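Side-chain contact in precorrin-3 methylase (Rhodobacter capsulatus, PDB 3NUT), which probably transfers a methyl group from S-adenosyl-L-methionine to a precorrin intermediate on the pathway to adenosylcobalamin: residues 154-159 and 181-186. Residues are numbered along the deposited sequence; the frame is centred on the assembly and turned at random.
Sequences KRLRHA and TRVLEI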
loop_
_atom_site.group_PDB
_atom_site.type_symbol
_atom_site.label_atom_id
_atom_site.label_comp_id
_atom_site.label_asym_id
_atom_site.label_seq_id
_atom_site.Cartn_x
_atom_site.Cartn_y
_atom_site.Cartn_z
ATOM N N LYS A 154 -18.776 5.849 -10.623
ATOM C CA LYS A 154 -17.899 5.671 -11.783
ATOM C C LYS A 154 -16.653 4.840 -11.401
ATOM O O LYS A 154 -16.167 4.021 -12.199
ATOM C CB LYS A 154 -17.517 7.034 -12.385
ATOM C CG LYS A 154 -16.419 6.998 -13.471
ATOM C CD LYS A 154 -16.034 8.393 -13.976
ATOM C CE LYS A 154 -15.180 9.154 -12.958
ATOM N NZ LYS A 154 -14.642 10.450 -13.529
ATOM N N ARG A 155 -16.166 5.033 -10.173
ATOM C CA ARG A 155 -14.980 4.329 -9.707
ATOM C C ARG A 155 -15.336 2.874 -9.436
ATOM O O ARG A 155 -14.626 1.971 -9.886
ATOM C CB ARG A 155 -14.371 4.982 -8.449
ATOM C CG ARG A 155 -13.771 6.369 -8.666
ATOM C CD ARG A 155 -12.301 6.315 -9.084
ATOM N NE ARG A 155 -11.752 7.592 -9.551
ATOM C CZ ARG A 155 -11.619 8.685 -8.789
ATOM N NH1 ARG A 155 -12.026 8.664 -7.511
ATOM N NH2 ARG A 155 -11.072 9.801 -9.305
ATOM N N LEU A 156 -16.432 2.652 -8.711
ATOM C CA LEU A 156 -16.841 1.286 -8.381
ATOM C C LEU A 156 -17.008 0.424 -9.616
ATOM O O LEU A 156 -16.378 -0.607 -9.724
ATOM C CB LEU A 156 -18.132 1.261 -7.578
ATOM C CG LEU A 156 -18.142 1.316 -6.053
ATOM C CD1 LEU A 156 -16.815 0.859 -5.411
ATOM C CD2 LEU A 156 -18.516 2.690 -5.617
ATOM N N ARG A 157 -17.829 0.875 -10.563
ATOM C CA ARG A 157 -18.131 0.081 -11.774
ATOM C C ARG A 157 -16.916 -0.225 -12.642
ATOM O O ARG A 157 -16.809 -1.331 -13.188
ATOM C CB ARG A 157 -19.254 0.719 -12.613
ATOM C CG ARG A 157 -20.557 0.905 -11.840
ATOM C CD ARG A 157 -21.691 1.371 -12.750
ATOM N NE ARG A 157 -22.938 1.450 -12.002
ATOM C CZ ARG A 157 -23.745 0.420 -11.789
ATOM N NH1 ARG A 157 -23.442 -0.766 -12.293
ATOM N NH2 ARG A 157 -24.851 0.578 -11.073
ATOM N N HIS A 158 -15.996 0.729 -12.761
ATOM C CA HIS A 158 -14.775 0.453 -13.505
ATOM C C HIS A 158 -13.785 -0.520 -12.833
ATOM O O HIS A 158 -13.044 -1.236 -13.516
ATOM C CB HIS A 158 -14.102 1.748 -13.892
ATOM C CG HIS A 158 -14.790 2.438 -15.015
ATOM N ND1 HIS A 158 -14.647 2.039 -16.326
ATOM C CD2 HIS A 158 -15.661 3.474 -15.026
ATOM C CE1 HIS A 158 -15.387 2.810 -17.100
ATOM N NE2 HIS A 158 -16.010 3.691 -16.336
ATOM N N ALA A 159 -13.786 -0.558 -11.507
ATOM C CA ALA A 159 -12.915 -1.468 -10.779
ATOM C C ALA A 159 -13.528 -2.862 -10.935
ATOM O O ALA A 159 -12.833 -3.840 -11.192
ATOM C CB ALA A 159 -12.824 -1.057 -9.300
ATOM N N THR A 181 -24.551 0.785 1.644
ATOM C CA THR A 181 -25.667 0.010 1.103
ATOM C C THR A 181 -25.714 0.162 -0.417
ATOM O O THR A 181 -25.855 -0.840 -1.118
ATOM C CB THR A 181 -27.016 0.461 1.713
ATOM O OG1 THR A 181 -26.940 0.406 3.142
ATOM C CG2 THR A 181 -28.188 -0.423 1.213
ATOM N N ARG A 182 -25.586 1.397 -0.924
ATOM C CA ARG A 182 -25.506 1.628 -2.377
ATOM C C ARG A 182 -24.326 0.861 -2.984
ATOM O O ARG A 182 -24.491 0.169 -3.991
ATOM C CB ARG A 182 -25.391 3.113 -2.742
ATOM C CG ARG A 182 -26.434 4.061 -2.148
ATOM C CD ARG A 182 -27.575 4.412 -3.128
ATOM N NE ARG A 182 -27.273 5.409 -4.177
ATOM C CZ ARG A 182 -27.292 6.738 -4.011
ATOM N NH1 ARG A 182 -27.567 7.267 -2.822
ATOM N NH2 ARG A 182 -27.021 7.551 -5.029
ATOM N N VAL A 183 -23.150 0.968 -2.357
ATOM C CA VAL A 183 -21.933 0.300 -2.840
ATOM C C VAL A 183 -22.072 -1.218 -3.003
ATOM O O VAL A 183 -21.615 -1.772 -4.003
ATOM C CB VAL A 183 -20.685 0.647 -1.957
ATOM C CG1 VAL A 183 -19.521 -0.306 -2.230
ATOM C CG2 VAL A 183 -20.251 2.100 -2.178
ATOM N N LEU A 184 -22.689 -1.887 -2.029
ATOM C CA LEU A 184 -23.002 -3.322 -2.147
ATOM C C LEU A 184 -23.964 -3.630 -3.308
ATOM O O LEU A 184 -23.838 -4.666 -3.977
ATOM C CB LEU A 184 -23.580 -3.859 -0.837
ATOM C CG LEU A 184 -22.630 -3.936 0.356
ATOM C CD1 LEU A 184 -23.394 -4.195 1.622
ATOM C CD2 LEU A 184 -21.561 -5.014 0.144
ATOM N N GLU A 185 -24.923 -2.729 -3.525
ATOM C CA GLU A 185 -25.896 -2.862 -4.605
ATOM C C GLU A 185 -25.153 -2.796 -5.925
ATOM O O GLU A 185 -25.297 -3.692 -6.765
ATOM C CB GLU A 185 -26.987 -1.765 -4.521
ATOM C CG GLU A 185 -28.236 -2.008 -5.405
ATOM C CD GLU A 185 -29.071 -0.742 -5.656
ATOM O OE1 GLU A 185 -30.296 -0.775 -5.400
ATOM O OE2 GLU A 185 -28.510 0.288 -6.110
ATOM N N ILE A 186 -24.347 -1.749 -6.102
ATOM C CA ILE A 186 -23.506 -1.636 -7.292
ATOM C C ILE A 186 -22.685 -2.919 -7.480
ATOM O O ILE A 186 -22.523 -3.411 -8.598
ATOM C CB ILE A 186 -22.522 -0.441 -7.224
ATOM C CG1 ILE A 186 -23.166 0.812 -6.609
ATOM C CG2 ILE A 186 -21.909 -0.170 -8.609
ATOM C CD1 ILE A 186 -23.797 1.762 -7.586
#
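Arg157 lies across the side chain of Ile186 at about a right angle, its guanidinium laid flat over the methyl Ile186 CG2, which stands under the centre of the planar group, 3.7 Å from Arg157 CZ. The same methyl also meets the aliphatic part of the arginine, Ile186 CG2 lying 3.7 Å from Arg157 CG, and a second methyl, Ile186 CD1, reaches NH2 of Arg157 at 3.8 Å. With CG anti to the carbonyl carbon (chi1 -58°) and the chain extended from there to NE, Arg157 spans the gap although its CB does not aim at the other helix. Contact over the face leaves the N-H groups to bond outward: NH2 forms a salt bridge with Glu189 and NH1 another with Glu190, both at the end of helix 179-190. An alanine here is likely to leave Glu189 and Glu190 without this positive partner and to strip the cover from the Ile186 methyl. Beside this pair the contact is purely apolar. Leu156 CB lies 4.2 Å from Ile186 CG2, and the leucine crosses Val183 at about a right angle, its CD2 meeting Val183 CG2 at 3.9 Å. Val183 sets CG1 anti to its backbone N (chi1 165°), which leaves CG2 turned to Leu156. The axes of segments 154-159 and 181-186 approach to 10.4 Å and run in roughly the same direction, inclined by 31°. Helices 149-161 and 179-190 thus pack side by side on a mixed sheet of the tetrapyrrole methylase fold: Leu156 and Val183 both rest on Phe168 of strand 165-169, Leu156 touches Ile140 of strand 137-141, and the second subunit packs against Arg155 and His158 of helix 149-161.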